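Local coordinates for internalin C2 (Listeria monocytogenes serotype 4b str. F2365, PDB 4FHO), which is a leucine-rich-repeat protein of the internalin family, probably acting in cell adhesion or invasion by Listeria through protein-protein recognition, at residues 13-18 / 32-37; 164-169 / 186-191. All blocks are in the same frame, centred on the assembly; numbering follows the deposited sequence.

Interaction 1 of 2, residues 13-18 / 32-37; sequences TPINVI and TGKSNV
The start of helix 15-18 meets the loop 32-37, the CA atoms of Ile-15 and Val-37 lying 5.2 Å apart. A single hydrogen bond joins the two backbones: Asn-16 N donates to Val-37 O at 3.0 Å, in the carbonyl plane but bent at the hydrogen (136°). Ile-15 N lies near the same oxygen at too poor an angle to bond. Pro-14 is the N-cap, and its carbonyl accepts from Val-17 N within the first turn. Ile-15 carries the apolar contact: CG1 lies anti to the carbonyl carbon (chi1 -64°), and the extended branch brings Ile-15 CD1 to 3.9 Å from Lys-34 CG. The same methyl meets Thr-32 OG1 tip to tip; that hydroxyl is bonded to Val-28 O. Lys-34 offers only its CB and CG, for the chain bends at chi2 and leads the amine away. The side chains of Asn-16 and Val-37 cross at about a right angle, Asn-16 ND2 lying 4.2 Å from Val-37 CG2. Gly-33, at positive phi, ends helix 22-31 in a Schellman motif, and Ile-15 also touches Val-28 of that helix and Val-41 of strand 40-41. Such packing, with helices and a short two-stranded antiparallel sheet, belongs to the EF-hand-like N-terminal cap domain of internalins.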
loop_
_atom_site.group_PDB
_atom_site.type_symbol
_atom_site.label_atom_id
_atom_site.label_comp_id
_atom_site.label_asym_id
_atom_site.label_seq_id
_atom_site.Cartn_x
_atom_site.Cartn_y
_atom_site.Cartn_z
ATOM N N THR A 13 -4.952 -25.397 17.327
ATOM C CA THR A 13 -3.592 -25.013 17.719
ATOM C C THR A 13 -3.677 -23.723 18.548
ATOM O O THR A 13 -4.562 -22.911 18.281
ATOM C CB THR A 13 -2.733 -24.763 16.460
ATOM O OG1 THR A 13 -2.772 -25.929 15.631
ATOM C CG2 THR A 13 -1.281 -24.451 16.815
ATOM N N PRO A 14 -2.790 -23.543 19.560
ATOM C CA PRO A 14 -2.780 -22.277 20.292
ATOM C C PRO A 14 -2.459 -21.077 19.396
ATOM O O PRO A 14 -1.675 -21.212 18.445
ATOM C CB PRO A 14 -1.680 -22.483 21.335
ATOM C CG PRO A 14 -1.684 -23.947 21.586
ATOM C CD PRO A 14 -1.957 -24.559 20.242
ATOM N N ILE A 15 -3.056 -19.925 19.700
ATOM C CA ILE A 15 -2.858 -18.704 18.896
ATOM C C ILE A 15 -1.380 -18.281 18.843
ATOM O O ILE A 15 -0.902 -17.849 17.777
ATOM C CB ILE A 15 -3.775 -17.528 19.368
ATOM C CG1 ILE A 15 -5.263 -17.864 19.160
ATOM C CG2 ILE A 15 -3.477 -16.241 18.617
ATOM C CD1 ILE A 15 -6.194 -17.011 19.998
ATOM N N ASN A 16 -0.650 -18.438 19.953
ATOM C CA ASN A 16 0.791 -18.058 19.993
ATOM C C ASN A 16 1.780 -19.068 19.377
ATOM O O ASN A 16 2.984 -18.813 19.387
ATOM C CB ASN A 16 1.227 -17.627 21.411
ATOM C CG ASN A 16 1.251 -18.769 22.430
ATOM O OD1 ASN A 16 0.781 -19.876 22.187
ATOM N ND2 ASN A 16 1.802 -18.477 23.594
ATOM N N VAL A 17 1.275 -20.208 18.892
ATOM C CA VAL A 17 2.049 -21.167 18.072
ATOM C C VAL A 17 1.935 -20.754 16.611
ATOM O O VAL A 17 2.953 -20.608 15.931
ATOM C CB VAL A 17 1.529 -22.620 18.209
ATOM C CG1 VAL A 17 2.180 -23.557 17.185
ATOM C CG2 VAL A 17 1.756 -23.150 19.622
ATOM N N ILE A 18 0.689 -20.595 16.148
ATOM C CA ILE A 18 0.362 -20.158 14.771
ATOM C C ILE A 18 0.960 -18.772 14.477
ATOM O O ILE A 18 1.563 -18.577 13.435
ATOM C CB ILE A 18 -1.172 -20.066 14.532
ATOM C CG1 ILE A 18 -1.886 -21.406 14.726
ATOM C CG2 ILE A 18 -1.488 -19.584 13.115
ATOM C CD1 ILE A 18 -3.380 -21.221 14.901
ATOM N N THR A 32 -10.627 -12.990 17.242
ATOM C CA THR A 32 -11.343 -14.272 17.442
ATOM C C THR A 32 -12.176 -14.350 18.739
ATOM O O THR A 32 -12.802 -15.387 19.012
ATOM C CB THR A 32 -10.354 -15.469 17.410
ATOM O OG1 THR A 32 -9.369 -15.317 18.441
ATOM C CG2 THR A 32 -9.656 -15.561 16.060
ATOM N N GLY A 33 -12.191 -13.271 19.528
ATOM C CA GLY A 33 -12.921 -13.218 20.791
ATOM C C GLY A 33 -12.392 -14.087 21.925
ATOM O O GLY A 33 -13.102 -14.295 22.899
ATOM N N LYS A 34 -11.146 -14.559 21.834
ATOM C CA LYS A 34 -10.578 -15.449 22.860
ATOM C C LYS A 34 -10.053 -14.677 24.073
ATOM O O LYS A 34 -9.813 -13.466 24.002
ATOM C CB LYS A 34 -9.474 -16.334 22.261
ATOM C CG LYS A 34 -9.946 -17.254 21.136
ATOM C CD LYS A 34 -10.857 -18.380 21.625
ATOM C CE LYS A 34 -11.402 -19.208 20.476
ATOM N NZ LYS A 34 -12.204 -20.376 20.950
ATOM N N SER A 35 -9.887 -15.399 25.186
ATOM C CA SER A 35 -9.431 -14.814 26.465
ATOM C C SER A 35 -7.916 -14.605 26.538
ATOM O O SER A 35 -7.471 -13.575 27.042
ATOM C CB SER A 35 -9.869 -15.686 27.643
ATOM O OG SER A 35 -11.275 -15.783 27.674
ATOM N N ASN A 36 -7.153 -15.585 26.037
ATOM C CA ASN A 36 -5.685 -15.638 26.152
ATOM C C ASN A 36 -5.033 -16.064 24.825
ATOM O O ASN A 36 -5.626 -16.835 24.068
ATOM C CB ASN A 36 -5.307 -16.633 27.266
ATOM C CG ASN A 36 -3.918 -16.382 27.851
ATOM O OD1 ASN A 36 -2.906 -16.422 27.144
ATOM N ND2 ASN A 36 -3.866 -16.137 29.155
ATOM N N VAL A 37 -3.814 -15.577 24.564
ATOM C CA VAL A 37 -3.013 -16.002 23.387
ATOM C C VAL A 37 -2.598 -17.487 23.425
ATOM O O VAL A 37 -2.284 -18.061 22.382
ATOM C CB VAL A 37 -1.732 -15.158 23.185
ATOM C CG1 VAL A 37 -2.069 -13.702 22.895
ATOM C CG2 VAL A 37 -0.798 -15.292 24.385
#

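Interaction 2 of 2, residues 164-169 / 186-191; sequences IGNNQV and ADDNKI
Asn-189 reaches from one repeat turn into the turn before it. Asn-189 CB lies 3.6 Å from Val-169 O, and CG, anti to the carbonyl carbon (chi1 -87°), carries the amide to the backbone of 164-169. There Asn-189 OD1 accepts from Val-169 N at 3.1 Å, nearly straight at the hydrogen, and more weakly from Asn-167 N. Asn-189 ND2 donates to Ile-164 O at 2.9 Å (173°) and also to Ala-186 O within its own turn. Both acceptors lie in the amide plane, so the flat group is fixed in rotation and its buried polar atoms are satisfied. Ile-164 O is gripped twice, also taking Asn-167 ND2, whose amide bonds Leu-142 and Ile-147 in the preceding turn. Main-chain bonds run alongside: Asn-166 N to Asp-187 O at 2.8 Å, Asn-167 N to Asp-188 O, and Lys-190 N to Val-169 O at 2.7 Å. On the inner side Ile-164 CG1 rests 3.7 Å from Ala-186 CB. At the exposed surface Gln-168 and Lys-190 lie side by side, Gln-168 OE1 and Lys-190 NZ joined by a weak bond of 2.9 Å. Asn-211 bonds Ala-186 O and Ile-191 N in turn, so the pattern passes from coil to coil: the recurring, hydrogen-bonded asparagine that joins successive turns of a leucine-rich-repeat solenoid.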
loop_
_atom_site.group_PDB
_atom_site.type_symbol
_atom_site.label_atom_id
_atom_site.label_comp_id
_atom_site.label_asym_id
_atom_site.label_seq_id
_atom_site.Cartn_x
_atom_site.Cartn_y
_atom_site.Cartn_z
ATOM N N ILE A 164 3.196 10.410 -4.061
ATOM C CA ILE A 164 4.601 10.094 -4.358
ATOM C C ILE A 164 5.582 11.153 -3.828
ATOM O O ILE A 164 6.724 11.222 -4.283
ATOM C CB ILE A 164 4.817 9.878 -5.879
ATOM C CG1 ILE A 164 4.360 11.097 -6.691
ATOM C CG2 ILE A 164 4.105 8.609 -6.343
ATOM C CD1 ILE A 164 4.872 11.097 -8.118
ATOM N N GLY A 165 5.166 11.923 -2.821
ATOM C CA GLY A 165 6.002 12.973 -2.237
ATOM C C GLY A 165 7.253 12.459 -1.555
ATOM O O GLY A 165 7.288 11.318 -1.140
ATOM N N ASN A 166 8.303 13.278 -1.510
ATOM C CA ASN A 166 9.601 12.900 -0.921
ATOM C C ASN A 166 10.179 11.624 -1.549
ATOM O O ASN A 166 10.371 10.615 -0.875
ATOM C CB ASN A 166 9.497 12.789 0.610
ATOM C CG ASN A 166 9.069 14.087 1.258
ATOM O OD1 ASN A 166 9.891 14.961 1.498
ATOM N ND2 ASN A 166 7.788 14.218 1.536
ATOM N N ASN A 167 10.334 11.657 -2.868
ATOM C CA ASN A 167 11.020 10.611 -3.619
ATOM C C ASN A 167 12.051 11.304 -4.533
ATOM O O ASN A 167 12.427 12.442 -4.252
ATOM C CB ASN A 167 9.965 9.740 -4.333
ATOM C CG ASN A 167 9.369 8.688 -3.432
ATOM O OD1 ASN A 167 10.047 7.750 -3.073
ATOM N ND2 ASN A 167 8.100 8.841 -3.050
ATOM N N GLN A 168 12.494 10.648 -5.609
ATOM C CA GLN A 168 13.440 11.214 -6.566
ATOM C C GLN A 168 12.866 11.117 -7.992
ATOM O O GLN A 168 13.606 10.919 -8.942
ATOM C CB GLN A 168 14.775 10.470 -6.455
ATOM C CG GLN A 168 15.436 10.497 -5.078
ATOM C CD GLN A 168 16.814 11.131 -5.083
ATOM O OE1 GLN A 168 16.945 12.358 -5.126
ATOM N NE2 GLN A 168 17.856 10.293 -5.044
ATOM N N VAL A 169 11.544 11.272 -8.123
ATOM C CA VAL A 169 10.840 11.107 -9.388
ATOM C C VAL A 169 11.170 12.299 -10.286
ATOM O O VAL A 169 11.094 13.434 -9.831
ATOM C CB VAL A 169 9.307 11.023 -9.175
ATOM C CG1 VAL A 169 8.549 11.059 -10.493
ATOM C CG2 VAL A 169 8.941 9.766 -8.411
ATOM N N ALA A 186 2.866 15.161 -5.002
ATOM C CA ALA A 186 4.231 14.927 -5.474
ATOM C C ALA A 186 5.228 15.983 -4.994
ATOM O O ALA A 186 6.212 16.251 -5.689
ATOM C CB ALA A 186 4.238 14.816 -6.993
ATOM N N ASP A 187 5.016 16.511 -3.776
ATOM C CA ASP A 187 5.950 17.497 -3.181
ATOM C C ASP A 187 7.337 16.858 -2.982
ATOM O O ASP A 187 7.414 15.724 -2.542
ATOM C CB ASP A 187 5.463 18.019 -1.813
ATOM C CG ASP A 187 4.236 18.933 -1.904
ATOM O OD1 ASP A 187 3.875 19.380 -3.007
ATOM O OD2 ASP A 187 3.634 19.239 -0.844
ATOM N N ASP A 188 8.402 17.596 -3.310
ATOM C CA ASP A 188 9.791 17.206 -3.013
ATOM C C ASP A 188 10.201 15.984 -3.858
ATOM O O ASP A 188 10.326 14.868 -3.378
ATOM C CB ASP A 188 10.030 17.051 -1.486
ATOM C CG ASP A 188 11.520 16.959 -1.103
ATOM O OD1 ASP A 188 12.421 16.910 -1.971
ATOM O OD2 ASP A 188 11.795 16.890 0.108
ATOM N N ASN A 189 10.372 16.258 -5.142
ATOM C CA ASN A 189 10.799 15.308 -6.155
ATOM C C ASN A 189 11.741 16.060 -7.129
ATOM O O ASN A 189 12.265 17.120 -6.765
ATOM C CB ASN A 189 9.552 14.700 -6.812
ATOM C CG ASN A 189 9.029 13.497 -6.068
ATOM O OD1 ASN A 189 9.708 12.468 -5.972
ATOM N ND2 ASN A 189 7.814 13.604 -5.560
ATOM N N LYS A 190 11.985 15.518 -8.313
ATOM C CA LYS A 190 12.818 16.164 -9.327
ATOM C C LYS A 190 12.001 16.407 -10.597
ATOM O O LYS A 190 12.494 16.223 -11.699
ATOM C CB LYS A 190 14.060 15.299 -9.598
ATOM C CG LYS A 190 14.949 15.064 -8.382
ATOM C CD LYS A 190 15.866 16.255 -8.110
ATOM C CE LYS A 190 16.438 16.232 -6.698
ATOM N NZ LYS A 190 17.086 14.935 -6.350
ATOM N N ILE A 191 10.759 16.874 -10.434
ATOM C CA ILE A 191 9.843 17.071 -11.559
ATOM C C ILE A 191 10.126 18.453 -12.177
ATOM O O ILE A 191 10.219 19.454 -11.453
ATOM C CB ILE A 191 8.358 16.922 -11.109
ATOM C CG1 ILE A 191 8.099 15.491 -10.584
ATOM C CG2 ILE A 191 7.391 17.250 -12.243
ATOM C CD1 ILE A 191 6.824 15.328 -9.767
#

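Overall arrangement
Interaction 1 lies within the N-terminal cap and interaction 2 far along the repeat array, on opposite sides of the chain's centre, their own centres about 43 Å apart. Interaction 1 is a surface contact between different elements, a short helix and the loop following another helix, formed largely by Ile-15 and Val-37, with a single backbone hydrogen bond. In interaction 2 the partners are equivalent loops of successive repeats, each following a strand of the parallel sheet; the contact is partly buried and dense in hydrogen bonds, with apolar side chains on its inner side. Interaction 1 joins two unlike pieces of the cap, whereas the asparagine pattern of 164-169 and 186-191 continues into neighbouring turns.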